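Local structure of glycoside Hydrolase Family 43_12 (Metagenome, 7JVH) at residues I126-K130 with Y131-F135; T154-P157 with R158-W161; I243-N247 with G248-L252; I66-G70 with D71-L75; W207-L211 with E212-I216. The protein probably hydrolyses glycosidic bonds of plant cell-wall saccharides as a family 43_12 glycoside hydrolase that carries a five-bladed beta-propeller and a C-terminal concanavalin A-like domain. One frame throughout, in Å; residues are numbered along the deposited sequence.

How the interactions relate
All five contacts are short chain reversals within the family 43 catalytic region, whose five four-stranded antiparallel sheets fit the family's five-bladed propeller. Interaction 1 has the most neighbours. Its centre lies about 10 Å from that of interaction 4, where Lys69 NZ approaches Asp133 OD1 at 3.2 Å in a weak ion pair, and about 12 Å from that of interaction 2, where Phe135 N probably bonds to Thr154 O at 2.8 Å. Interaction 5 touches it lightly, Leu211 CD2 lying 4.0 Å from Asn129 ND2. Interaction 3 stands apart, its nearest atoms about 6 Å from interactions 1 and 4. The contacts described involve no bound ligand.

Interaction 1. Residues I126-K130 with Y131-F135; sequences IHYNK and YNDTF
Tyr128 and Phe135, a non-hydrogen-bonded antiparallel pair, form the tightly packed side of this hairpin end. The edge of the Tyr128 ring meets the face of Phe135, with planes 54° apart and Tyr128 CD1 3.6 Å from Phe135 CZ. Because Tyr128 CG is anti to the backbone N (chi1 172°), its ring reaches back beside the turn, where OH donates to Asp133 OD1 at 2.5 Å. The carboxylate oxygen lies at the ring edge, yet the hydroxyl meets it from above the carboxylate plane. A phenylalanine in place of Tyr128 would probably keep the aromatic pair but leave Asp133 without this donor, its carboxylate freer to turn. Asp133 and Thr134 both face Asn129, a G1 beta bulge, and Asn129 N bonds to Thr134 O at 2.9 Å. On the looser, exposed side, Lys130 runs alongside Tyr131, its CG 4.0 Å from the centroid of the Tyr131 ring. Tyr131 N donates to Asn129 OD1 at 3.0 Å from above the amide plane. The hairpin joins strands 120-129 and 134-142 of a four-stranded sheet; Lys69 of strand 65-69 packs against Tyr128 and Phe135, and Leu211 touches Asn129.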
# COMPACT_ATOMS: atom_id res chain seq x y z
N ILE A 126 -9.16 10.12 -3.91
CA ILE A 126 -10.14 9.89 -4.98
C ILE A 126 -11.43 10.68 -4.67
O ILE A 126 -11.73 10.93 -3.52
CB ILE A 126 -10.41 8.38 -5.20
CG1 ILE A 126 -11.17 8.15 -6.52
CG2 ILE A 126 -11.18 7.76 -4.04
CD1 ILE A 126 -11.46 6.69 -6.82
N HIS A 127 -12.14 11.10 -5.71
CA HIS A 127 -13.31 11.95 -5.58
C HIS A 127 -14.25 11.71 -6.73
O HIS A 127 -13.82 11.38 -7.82
CB HIS A 127 -12.92 13.43 -5.60
CG HIS A 127 -12.01 13.82 -4.48
ND1 HIS A 127 -12.50 14.26 -3.28
CD2 HIS A 127 -10.66 13.91 -4.39
CE1 HIS A 127 -11.50 14.55 -2.47
NE2 HIS A 127 -10.37 14.37 -3.12
N TYR A 128 -15.55 11.92 -6.49
CA TYR A 128 -16.54 11.96 -7.54
C TYR A 128 -17.23 13.32 -7.53
O TYR A 128 -17.81 13.72 -6.53
CB TYR A 128 -17.58 10.85 -7.40
CG TYR A 128 -18.72 11.01 -8.38
CD1 TYR A 128 -18.55 10.65 -9.71
CD2 TYR A 128 -19.94 11.55 -7.99
CE1 TYR A 128 -19.58 10.82 -10.63
CE2 TYR A 128 -20.97 11.71 -8.90
CZ TYR A 128 -20.79 11.35 -10.21
OH TYR A 128 -21.81 11.50 -11.11
N ASN A 129 -17.13 14.02 -8.67
CA ASN A 129 -17.79 15.29 -8.88
C ASN A 129 -19.14 15.04 -9.54
O ASN A 129 -19.21 14.71 -10.74
CB ASN A 129 -16.91 16.20 -9.73
CG ASN A 129 -17.50 17.58 -9.92
OD1 ASN A 129 -18.60 17.87 -9.45
ND2 ASN A 129 -16.78 18.43 -10.61
N LYS A 130 -20.21 15.17 -8.75
CA LYS A 130 -21.57 14.93 -9.22
C LYS A 130 -22.06 16.01 -10.16
O LYS A 130 -23.00 15.79 -10.93
CB LYS A 130 -22.52 14.77 -8.02
CG LYS A 130 -22.80 16.06 -7.28
CD LYS A 130 -23.59 15.79 -6.01
CE LYS A 130 -23.73 17.05 -5.19
NZ LYS A 130 -24.96 17.12 -4.33
N TYR A 131 -21.41 17.18 -10.12
CA TYR A 131 -21.79 18.33 -10.95
C TYR A 131 -21.35 18.18 -12.41
O TYR A 131 -22.03 18.68 -13.30
CB TYR A 131 -21.27 19.64 -10.35
CG TYR A 131 -21.71 19.85 -8.92
CD1 TYR A 131 -23.03 20.20 -8.61
CD2 TYR A 131 -20.83 19.65 -7.87
CE1 TYR A 131 -23.44 20.37 -7.30
CE2 TYR A 131 -21.22 19.84 -6.56
CZ TYR A 131 -22.53 20.20 -6.28
OH TYR A 131 -22.93 20.38 -4.98
N ASN A 132 -20.23 17.49 -12.63
CA ASN A 132 -19.77 17.14 -13.99
C ASN A 132 -19.58 15.63 -14.19
O ASN A 132 -18.89 15.21 -15.11
CB ASN A 132 -18.48 17.90 -14.34
CG ASN A 132 -17.26 17.39 -13.59
OD1 ASN A 132 -17.36 16.47 -12.78
ND2 ASN A 132 -16.10 17.97 -13.87
N ASP A 133 -20.21 14.83 -13.32
CA ASP A 133 -20.24 13.37 -13.42
C ASP A 133 -18.86 12.79 -13.79
O ASP A 133 -18.74 11.97 -14.71
CB ASP A 133 -21.34 12.93 -14.41
CG ASP A 133 -21.59 11.43 -14.41
OD1 ASP A 133 -21.27 10.74 -13.43
OD2 ASP A 133 -22.15 10.95 -15.42
N THR A 134 -17.82 13.22 -13.05
CA THR A 134 -16.43 12.90 -13.37
C THR A 134 -15.68 12.49 -12.13
O THR A 134 -15.87 13.08 -11.07
CB THR A 134 -15.69 14.10 -13.99
OG1 THR A 134 -16.45 14.65 -15.08
CG2 THR A 134 -14.31 13.66 -14.52
N PHE A 135 -14.83 11.47 -12.28
CA PHE A 135 -13.95 10.99 -11.22
C PHE A 135 -12.57 11.66 -11.32
O PHE A 135 -12.13 12.07 -12.39
CB PHE A 135 -13.81 9.46 -11.29
CG PHE A 135 -15.06 8.71 -10.91
CD1 PHE A 135 -16.07 8.47 -11.86
CD2 PHE A 135 -15.24 8.23 -9.62
CE1 PHE A 135 -17.21 7.79 -11.51
CE2 PHE A 135 -16.38 7.54 -9.27
CZ PHE A 135 -17.37 7.32 -10.21

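Interaction 2. Residues T154-P157 with R158-W161; sequences TKDP and RQGW
Thr154 and Trp161 bring their CA atoms within 4.9 Å of each other as the chain leaving strand 148-154 folds back on itself. Two successive three-residue steps make the reversal: Gln159 N donates to Asp156 O at 2.9 Å, and Gly160 N donates to Pro157 O at 3.2 Å, which fits the short 3-10 segment here. Gly160 then adopts phi 89° and psi -178°, a conformation in which a CB would crowd the preceding carbonyl oxygen. Among the side chains, Thr154 does two jobs. Its OG1 accepts from Asp156 N at 3.1 Å, closing an ST turn, and donates to Gly160 O at 2.8 Å, only modestly tilted from that carbonyl plane. With OG1 anti to the backbone N (chi1 -174°), the methyl CG2 is left to sit over the six-membered ring of Trp161, 3.3 Å from its centroid and almost on the ring normal, a close CH-pi contact. Asp156 grips the start of the turn: OD1 accepts from Arg158 N at 3.2 Å, the i to i+2 relation of an Asx turn, with the donor well above the carboxylate plane, while Gln159 NE2 reaches OD2 in a weak bond of 3.4 Å. Trp161 also packs on Phe135 and Met137 of strand 134-142. Chemically, the contact divides into two ends: the buried threonine has its hydroxyl engaged as both donor and acceptor and its methyl spent on the indole, whereas the carboxylate of Asp156 works mainly on amide donors beside exposed Arg158 and Gln159.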
# COMPACT_ATOMS: atom_id res chain seq x y z
N THR A 154 -11.39 10.30 -15.03
CA THR A 154 -12.15 9.30 -15.78
C THR A 154 -13.65 9.48 -15.59
O THR A 154 -14.09 10.00 -14.57
CB THR A 154 -11.77 7.86 -15.37
OG1 THR A 154 -12.44 6.94 -16.23
CG2 THR A 154 -12.16 7.56 -13.94
N LYS A 155 -14.43 9.04 -16.58
CA LYS A 155 -15.88 8.92 -16.47
C LYS A 155 -16.34 7.59 -15.85
O LYS A 155 -17.48 7.50 -15.39
CB LYS A 155 -16.54 9.11 -17.84
CG LYS A 155 -16.35 10.48 -18.46
CD LYS A 155 -17.07 11.59 -17.68
CE LYS A 155 -18.31 12.13 -18.40
NZ LYS A 155 -18.60 13.52 -17.96
N ASP A 156 -15.45 6.59 -15.82
CA ASP A 156 -15.76 5.22 -15.47
C ASP A 156 -14.46 4.48 -15.14
O ASP A 156 -13.71 4.11 -16.04
CB ASP A 156 -16.51 4.55 -16.62
CG ASP A 156 -16.81 3.06 -16.37
OD1 ASP A 156 -16.65 2.58 -15.22
OD2 ASP A 156 -17.22 2.38 -17.34
N PRO A 157 -14.15 4.25 -13.84
CA PRO A 157 -12.94 3.55 -13.44
C PRO A 157 -12.64 2.22 -14.15
O PRO A 157 -11.48 1.84 -14.28
CB PRO A 157 -13.16 3.30 -11.94
CG PRO A 157 -14.05 4.44 -11.52
CD PRO A 157 -14.95 4.70 -12.69
N ARG A 158 -13.69 1.51 -14.61
CA ARG A 158 -13.51 0.26 -15.33
C ARG A 158 -12.82 0.42 -16.70
O ARG A 158 -12.30 -0.54 -17.23
CB ARG A 158 -14.86 -0.46 -15.51
CG ARG A 158 -15.32 -1.25 -14.28
CD ARG A 158 -14.69 -2.65 -14.28
NE ARG A 158 -15.23 -3.55 -15.31
CZ ARG A 158 -14.51 -4.25 -16.20
NH1 ARG A 158 -13.18 -4.17 -16.24
NH2 ARG A 158 -15.12 -5.04 -17.08
N GLN A 159 -12.86 1.64 -17.25
CA GLN A 159 -12.21 1.95 -18.54
C GLN A 159 -10.78 2.52 -18.40
O GLN A 159 -10.12 2.76 -19.40
CB GLN A 159 -13.05 2.94 -19.35
CG GLN A 159 -14.52 2.58 -19.50
CD GLN A 159 -14.75 1.23 -20.18
OE1 GLN A 159 -13.92 0.76 -20.97
NE2 GLN A 159 -15.88 0.60 -19.86
N GLY A 160 -10.33 2.73 -17.15
CA GLY A 160 -9.05 3.34 -16.86
C GLY A 160 -9.11 4.85 -16.76
O GLY A 160 -10.18 5.44 -16.89
N TRP A 161 -7.96 5.48 -16.54
CA TRP A 161 -7.85 6.91 -16.27
C TRP A 161 -6.95 7.63 -17.27
O TRP A 161 -6.13 7.01 -17.95
CB TRP A 161 -7.32 7.13 -14.86
CG TRP A 161 -8.14 6.51 -13.76
CD1 TRP A 161 -8.26 5.18 -13.46
CD2 TRP A 161 -8.90 7.21 -12.76
NE1 TRP A 161 -9.07 5.00 -12.38
CE2 TRP A 161 -9.47 6.22 -11.92
CE3 TRP A 161 -9.18 8.55 -12.51
CZ2 TRP A 161 -10.31 6.55 -10.84
CZ3 TRP A 161 -10.00 8.88 -11.44
CH2 TRP A 161 -10.56 7.88 -10.62

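Interaction 3. Residues I243-N247 with G248-L252; sequences IYKKN and GTYYL
Ile243 and Leu252 form the apolar centre of the hairpin, their CD1 atoms 4.0 Å apart on the face shared with Lys245 and Tyr250. Ile243 CG2 comes to the edge of the Tyr250 ring, 4.4 Å from its CD1. Farther out, the fully extended Lys245 lies alongside Tyr250: CG stands over the ring face, off-centre, 4.2 Å from its centroid, and NZ donates to Tyr250 OH at 2.9 Å. This polar end is held from outside as well, since Lys245 NZ forms salt bridges with Asp179 and Asp180 and Tyr250 OH bonds to Asp179. An alanine at Tyr250 would probably open a gap beside Ile243 and deprive the Lys245 chain of the ring it lies on. On the other face, the edge of the Tyr251 ring takes Tyr244 O and Lys246 O in its plane. Lys246 and Thr249 end the type I' turn and bond both ways, Lys246 N to Thr249 O at 2.9 Å and Thr249 N to Lys246 O at 3.2 Å. Segments 243-246 and 249-252 run antiparallel, their directions 152° apart, within the first two strands of a four-stranded sheet continued by strand 265-270; Phe177 of strand 175-178 packs on Ile243 and Lys245, while Trp343 meets Lys246 and Tyr251.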
# COMPACT_ATOMS: atom_id res chain seq x y z
N ILE A 243 -11.81 18.21 2.74
CA ILE A 243 -12.95 19.08 2.95
C ILE A 243 -14.23 18.30 2.72
O ILE A 243 -14.34 17.54 1.75
CB ILE A 243 -12.95 20.32 2.02
CG1 ILE A 243 -11.67 21.13 2.16
CG2 ILE A 243 -14.16 21.20 2.30
CD1 ILE A 243 -11.55 21.92 3.45
N TYR A 244 -15.19 18.47 3.63
CA TYR A 244 -16.56 18.00 3.47
C TYR A 244 -17.47 19.16 3.83
O TYR A 244 -17.10 20.02 4.62
CB TYR A 244 -16.85 16.80 4.38
CG TYR A 244 -15.79 15.72 4.37
CD1 TYR A 244 -15.74 14.75 3.36
CD2 TYR A 244 -14.83 15.65 5.37
CE1 TYR A 244 -14.78 13.77 3.35
CE2 TYR A 244 -13.85 14.67 5.38
CZ TYR A 244 -13.83 13.74 4.37
OH TYR A 244 -12.85 12.78 4.40
N LYS A 245 -18.67 19.19 3.24
CA LYS A 245 -19.66 20.20 3.57
C LYS A 245 -20.92 19.51 4.01
O LYS A 245 -21.39 18.63 3.31
CB LYS A 245 -19.94 21.09 2.37
CG LYS A 245 -20.62 22.40 2.72
CD LYS A 245 -20.88 23.20 1.46
CE LYS A 245 -21.56 24.51 1.76
NZ LYS A 245 -21.71 25.30 0.51
N LYS A 246 -21.45 19.90 5.17
CA LYS A 246 -22.64 19.29 5.76
C LYS A 246 -23.47 20.32 6.53
O LYS A 246 -22.96 20.99 7.42
CB LYS A 246 -22.22 18.15 6.67
CG LYS A 246 -23.30 17.11 6.95
CD LYS A 246 -22.72 15.93 7.69
CE LYS A 246 -23.77 15.06 8.34
NZ LYS A 246 -24.37 15.75 9.53
N ASN A 247 -24.76 20.43 6.19
CA ASN A 247 -25.68 21.43 6.76
C ASN A 247 -25.16 22.85 6.65
O ASN A 247 -25.24 23.62 7.60
CB ASN A 247 -26.01 21.12 8.24
CG ASN A 247 -26.43 19.67 8.45
OD1 ASN A 247 -26.04 19.04 9.44
ND2 ASN A 247 -27.23 19.15 7.52
N GLY A 248 -24.59 23.17 5.49
CA GLY A 248 -24.07 24.50 5.21
C GLY A 248 -22.72 24.85 5.81
O GLY A 248 -22.18 25.91 5.51
N THR A 249 -22.15 23.95 6.62
CA THR A 249 -20.87 24.15 7.29
C THR A 249 -19.76 23.39 6.58
O THR A 249 -19.98 22.27 6.10
CB THR A 249 -20.95 23.68 8.76
OG1 THR A 249 -21.95 24.42 9.45
CG2 THR A 249 -19.63 23.84 9.48
N TYR A 250 -18.56 23.99 6.50
CA TYR A 250 -17.37 23.36 5.92
C TYR A 250 -16.58 22.66 7.01
O TYR A 250 -16.48 23.16 8.13
CB TYR A 250 -16.49 24.39 5.19
CG TYR A 250 -17.18 25.01 3.99
CD1 TYR A 250 -17.09 24.43 2.74
CD2 TYR A 250 -17.98 26.14 4.13
CE1 TYR A 250 -17.75 24.97 1.65
CE2 TYR A 250 -18.66 26.67 3.06
CZ TYR A 250 -18.53 26.09 1.81
OH TYR A 250 -19.18 26.62 0.72
N TYR A 251 -16.02 21.51 6.66
CA TYR A 251 -15.25 20.67 7.58
C TYR A 251 -13.93 20.33 6.96
O TYR A 251 -13.88 19.92 5.81
CB TYR A 251 -16.04 19.40 7.90
CG TYR A 251 -17.24 19.67 8.78
CD1 TYR A 251 -17.12 19.62 10.16
CD2 TYR A 251 -18.48 19.99 8.24
CE1 TYR A 251 -18.20 19.86 10.99
CE2 TYR A 251 -19.57 20.26 9.05
CZ TYR A 251 -19.42 20.19 10.43
OH TYR A 251 -20.49 20.45 11.26
N LEU A 252 -12.86 20.51 7.74
CA LEU A 252 -11.51 20.12 7.35
C LEU A 252 -11.06 19.04 8.31
O LEU A 252 -10.98 19.28 9.52
CB LEU A 252 -10.54 21.32 7.40
CG LEU A 252 -9.05 21.01 7.27
CD1 LEU A 252 -8.72 20.49 5.88
CD2 LEU A 252 -8.22 22.25 7.59

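Interaction 4. Residues I66-G70 with D71-L75; sequences ICRKG and DDYYL
Asp71 follows Gly70 at the tip of a type II' turn from Lys69 to Asp72, the tight end of this hairpin. Gly70 takes a positive phi of 58°, where a CB would clash with Asp71 N. Next, Asp72 closes the turn through a reciprocal pair of bonds: its N donates to Lys69 O at 2.9 Å and its O accepts from Lys69 N at the same length. Its carboxylate looks elsewhere, OD1 bonding to His90. Tyr73 lies side by side with Arg68, whose chain is extended as far as NE, so that Arg68 CD comes to 3.4 Å from Tyr73 CE1. The guanidinium turns 73° from the ring plane, and its NE donates back to Gly70 O at 2.6 Å, nearly in line with the carbonyl. Tyr73 OH is held by Glu309 O, which Arg68 NH1 also approaches in a weak bond. Tyr74 forms the second hydrogen-bonded pair, its N donating to Cys67 O at 3.0 Å, while its CB meets Cys67 SG at 4.1 Å. Its ring has an edge-to-face partner in Phe135 and also meets His90. Leu75 ends the segment with CD1 4.2 Å from Ile66 CB, on the face shared with Tyr73, where Val308 and Val318 cover Ile66. The axes of segments 66-69 and 72-75 approach to 4.8 Å. This is a two-residue beta hairpin linking the first two strands of a four-stranded antiparallel sheet, consistent with one blade of the family 43 propeller.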
# COMPACT_ATOMS: atom_id res chain seq x y z
N ILE A 66 -11.52 7.32 -0.15
CA ILE A 66 -12.78 6.71 -0.55
C ILE A 66 -13.78 7.75 -1.03
O ILE A 66 -13.88 8.84 -0.48
CB ILE A 66 -13.36 5.85 0.62
CG1 ILE A 66 -14.62 5.13 0.19
CG2 ILE A 66 -13.61 6.71 1.86
CD1 ILE A 66 -14.95 3.93 1.08
N CYS A 67 -14.53 7.39 -2.08
CA CYS A 67 -15.58 8.21 -2.62
C CYS A 67 -16.79 7.33 -2.98
O CYS A 67 -16.68 6.11 -3.06
CB CYS A 67 -15.08 8.96 -3.83
SG CYS A 67 -14.95 7.95 -5.31
N ARG A 68 -17.94 7.98 -3.21
CA ARG A 68 -19.17 7.31 -3.59
C ARG A 68 -19.83 7.97 -4.79
O ARG A 68 -19.91 9.19 -4.87
CB ARG A 68 -20.14 7.30 -2.41
CG ARG A 68 -21.47 6.60 -2.70
CD ARG A 68 -22.33 6.51 -1.45
NE ARG A 68 -23.74 6.41 -1.80
CZ ARG A 68 -24.72 6.16 -0.94
NH1 ARG A 68 -24.48 6.01 0.36
NH2 ARG A 68 -25.97 6.07 -1.38
N LYS A 69 -20.30 7.13 -5.72
CA LYS A 69 -21.23 7.50 -6.78
C LYS A 69 -22.40 6.52 -6.75
O LYS A 69 -22.21 5.32 -7.01
CB LYS A 69 -20.55 7.47 -8.14
CG LYS A 69 -21.47 7.87 -9.29
CD LYS A 69 -20.88 7.53 -10.63
CE LYS A 69 -21.83 7.92 -11.74
NZ LYS A 69 -21.29 7.51 -13.06
N GLY A 70 -23.60 7.02 -6.41
CA GLY A 70 -24.80 6.22 -6.30
C GLY A 70 -24.66 5.08 -5.31
O GLY A 70 -24.34 5.31 -4.13
N ASP A 71 -24.87 3.84 -5.79
CA ASP A 71 -24.71 2.63 -4.98
C ASP A 71 -23.27 2.14 -4.87
O ASP A 71 -23.01 1.21 -4.11
CB ASP A 71 -25.55 1.48 -5.57
CG ASP A 71 -27.03 1.77 -5.56
OD1 ASP A 71 -27.47 2.66 -4.79
OD2 ASP A 71 -27.76 1.09 -6.33
N ASP A 72 -22.36 2.77 -5.63
CA ASP A 72 -20.98 2.29 -5.79
C ASP A 72 -19.94 3.08 -4.99
O ASP A 72 -19.91 4.32 -5.06
CB ASP A 72 -20.60 2.31 -7.27
CG ASP A 72 -21.42 1.35 -8.08
OD1 ASP A 72 -21.43 0.15 -7.73
OD2 ASP A 72 -22.04 1.79 -9.07
N TYR A 73 -19.09 2.35 -4.26
CA TYR A 73 -17.98 2.90 -3.50
C TYR A 73 -16.68 2.54 -4.21
O TYR A 73 -16.55 1.46 -4.78
CB TYR A 73 -17.93 2.35 -2.07
CG TYR A 73 -19.13 2.70 -1.21
CD1 TYR A 73 -19.24 3.95 -0.61
CD2 TYR A 73 -20.17 1.77 -1.00
CE1 TYR A 73 -20.34 4.27 0.17
CE2 TYR A 73 -21.26 2.09 -0.22
CZ TYR A 73 -21.34 3.34 0.36
OH TYR A 73 -22.44 3.67 1.12
N TYR A 74 -15.71 3.47 -4.16
CA TYR A 74 -14.37 3.25 -4.70
C TYR A 74 -13.33 3.66 -3.67
O TYR A 74 -13.48 4.69 -3.01
CB TYR A 74 -14.17 3.99 -6.02
CG TYR A 74 -15.14 3.57 -7.11
CD1 TYR A 74 -16.38 4.17 -7.22
CD2 TYR A 74 -14.82 2.57 -8.02
CE1 TYR A 74 -17.28 3.80 -8.21
CE2 TYR A 74 -15.70 2.19 -9.01
CZ TYR A 74 -16.93 2.81 -9.09
OH TYR A 74 -17.82 2.43 -10.06
N LEU A 75 -12.31 2.83 -3.50
CA LEU A 75 -11.31 3.00 -2.45
C LEU A 75 -9.94 2.79 -3.05
O LEU A 75 -9.73 1.84 -3.81
CB LEU A 75 -11.57 2.00 -1.33
CG LEU A 75 -10.48 1.76 -0.28
CD1 LEU A 75 -10.47 2.83 0.81
CD2 LEU A 75 -10.66 0.36 0.31

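Interaction 5. Residues W207-L211 with E212-I216; sequences WEYDL and EKDQI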
# COMPACT_ATOMS: atom_id res chain seq x y z
N TRP A 207 -6.58 26.24 -2.28
CA TRP A 207 -6.56 26.94 -3.56
C TRP A 207 -7.91 26.78 -4.21
O TRP A 207 -8.52 25.72 -4.09
CB TRP A 207 -5.56 26.29 -4.52
CG TRP A 207 -4.13 26.32 -4.13
CD1 TRP A 207 -3.50 25.48 -3.27
CD2 TRP A 207 -3.12 27.21 -4.63
NE1 TRP A 207 -2.17 25.79 -3.19
CE2 TRP A 207 -1.91 26.86 -4.01
CE3 TRP A 207 -3.13 28.28 -5.54
CZ2 TRP A 207 -0.71 27.54 -4.26
CZ3 TRP A 207 -1.94 28.95 -5.78
CH2 TRP A 207 -0.75 28.58 -5.14
N GLU A 208 -8.36 27.81 -4.92
CA GLU A 208 -9.46 27.67 -5.87
C GLU A 208 -8.91 26.88 -7.06
O GLU A 208 -7.74 27.01 -7.42
CB GLU A 208 -9.98 29.04 -6.32
CG GLU A 208 -11.34 29.00 -7.01
CD GLU A 208 -11.93 30.40 -7.25
OE1 GLU A 208 -11.56 31.34 -6.51
OE2 GLU A 208 -12.78 30.56 -8.17
N TYR A 209 -9.77 26.05 -7.66
CA TYR A 209 -9.37 25.12 -8.72
C TYR A 209 -10.18 25.43 -9.97
O TYR A 209 -11.38 25.69 -9.89
CB TYR A 209 -9.60 23.68 -8.26
CG TYR A 209 -9.09 22.57 -9.17
CD1 TYR A 209 -7.77 22.10 -9.09
CD2 TYR A 209 -9.94 21.93 -10.07
CE1 TYR A 209 -7.32 21.07 -9.91
CE2 TYR A 209 -9.50 20.90 -10.89
CZ TYR A 209 -8.19 20.47 -10.81
OH TYR A 209 -7.75 19.44 -11.63
N ASP A 210 -9.50 25.41 -11.12
CA ASP A 210 -10.10 25.67 -12.41
C ASP A 210 -10.42 24.34 -13.06
O ASP A 210 -9.51 23.59 -13.43
CB ASP A 210 -9.15 26.49 -13.28
CG ASP A 210 -9.78 26.92 -14.59
OD1 ASP A 210 -10.46 26.08 -15.24
OD2 ASP A 210 -9.62 28.09 -14.99
N LEU A 211 -11.72 24.05 -13.21
CA LEU A 211 -12.20 22.77 -13.72
C LEU A 211 -11.88 22.59 -15.20
O LEU A 211 -11.53 21.50 -15.63
CB LEU A 211 -13.70 22.60 -13.46
CG LEU A 211 -14.04 22.56 -11.96
CD1 LEU A 211 -15.42 23.14 -11.69
CD2 LEU A 211 -13.91 21.15 -11.40
N GLU A 212 -11.97 23.68 -15.97
CA GLU A 212 -11.65 23.67 -17.39
C GLU A 212 -10.19 23.30 -17.62
O GLU A 212 -9.89 22.39 -18.37
CB GLU A 212 -12.00 25.00 -18.05
CG GLU A 212 -13.48 25.34 -17.93
CD GLU A 212 -13.88 25.95 -16.58
OE1 GLU A 212 -13.09 26.76 -16.04
OE2 GLU A 212 -14.96 25.60 -16.05
N LYS A 213 -9.29 24.00 -16.92
CA LYS A 213 -7.84 23.86 -17.11
C LYS A 213 -7.19 22.77 -16.23
O LYS A 213 -6.05 22.39 -16.49
CB LYS A 213 -7.15 25.21 -16.85
CG LYS A 213 -6.77 26.07 -18.10
CD LYS A 213 -7.90 26.34 -19.10
CE LYS A 213 -7.44 26.13 -20.55
NZ LYS A 213 -7.08 24.69 -20.78
N ASP A 214 -7.90 22.29 -15.22
CA ASP A 214 -7.37 21.34 -14.24
C ASP A 214 -6.04 21.85 -13.68
O ASP A 214 -5.00 21.23 -13.83
CB ASP A 214 -7.22 19.95 -14.86
CG ASP A 214 -8.56 19.24 -15.05
OD1 ASP A 214 -9.25 19.00 -14.04
OD2 ASP A 214 -8.92 18.94 -16.20
N GLN A 215 -6.12 23.02 -13.05
CA GLN A 215 -4.98 23.72 -12.48
C GLN A 215 -5.51 24.71 -11.43
O GLN A 215 -6.62 25.23 -11.58
CB GLN A 215 -4.21 24.47 -13.57
CG GLN A 215 -2.93 25.14 -13.10
CD GLN A 215 -1.91 24.15 -12.57
OE1 GLN A 215 -1.83 23.93 -11.35
NE2 GLN A 215 -1.14 23.54 -13.48
N ILE A 216 -4.72 24.93 -10.37
CA ILE A 216 -5.04 25.92 -9.36
C ILE A 216 -5.02 27.32 -9.98
O ILE A 216 -4.33 27.54 -10.98
CB ILE A 216 -4.09 25.84 -8.13
CG1 ILE A 216 -2.59 25.90 -8.50
CG2 ILE A 216 -4.33 24.54 -7.37
CD1 ILE A 216 -2.08 27.26 -8.92
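Trp207 offers one face of its indole to Ile216, whose CG1 stands off-centre over the six-membered ring, 4.2 Å from its centroid. Ile216 CG1 lies between its backbone N and carbonyl carbon (chi1 53°), which leaves CG2 to touch Trp207 CB at 3.6 Å while CD1 lies over the same face, above the CE3-CZ3 bond. Nearer the turn, Tyr209 passes beneath the bulged backbone: Gln215 N lies over its ring face, and its OH donates to Asp214 OD1 at 2.9 Å, using the anti lone pair. The other oxygen of Asp214 is paired with Lys153. Asp214 and Gln215 both face Asp210, a G1 beta bulge; the firm bond is Asp210 N to Gln215 O at 2.9 Å, whereas both bonds to Asp210 O are weak. Asp210 OD1 accepts from Lys213 N at 2.9 Å, from above the carboxylate plane, yet also stands 2.8 Å from Glu212 OE1. Two carboxylate oxygens this close would probably favour protonation of one group. Strands 203-210 and 215-226 are the last two of a four-stranded sheet; Tyr209 packs on Ala184 and Leu186 of strand 184-190 and Leu176 of strand 175-178, while Trp207 bonds to His188 and meets Phe169.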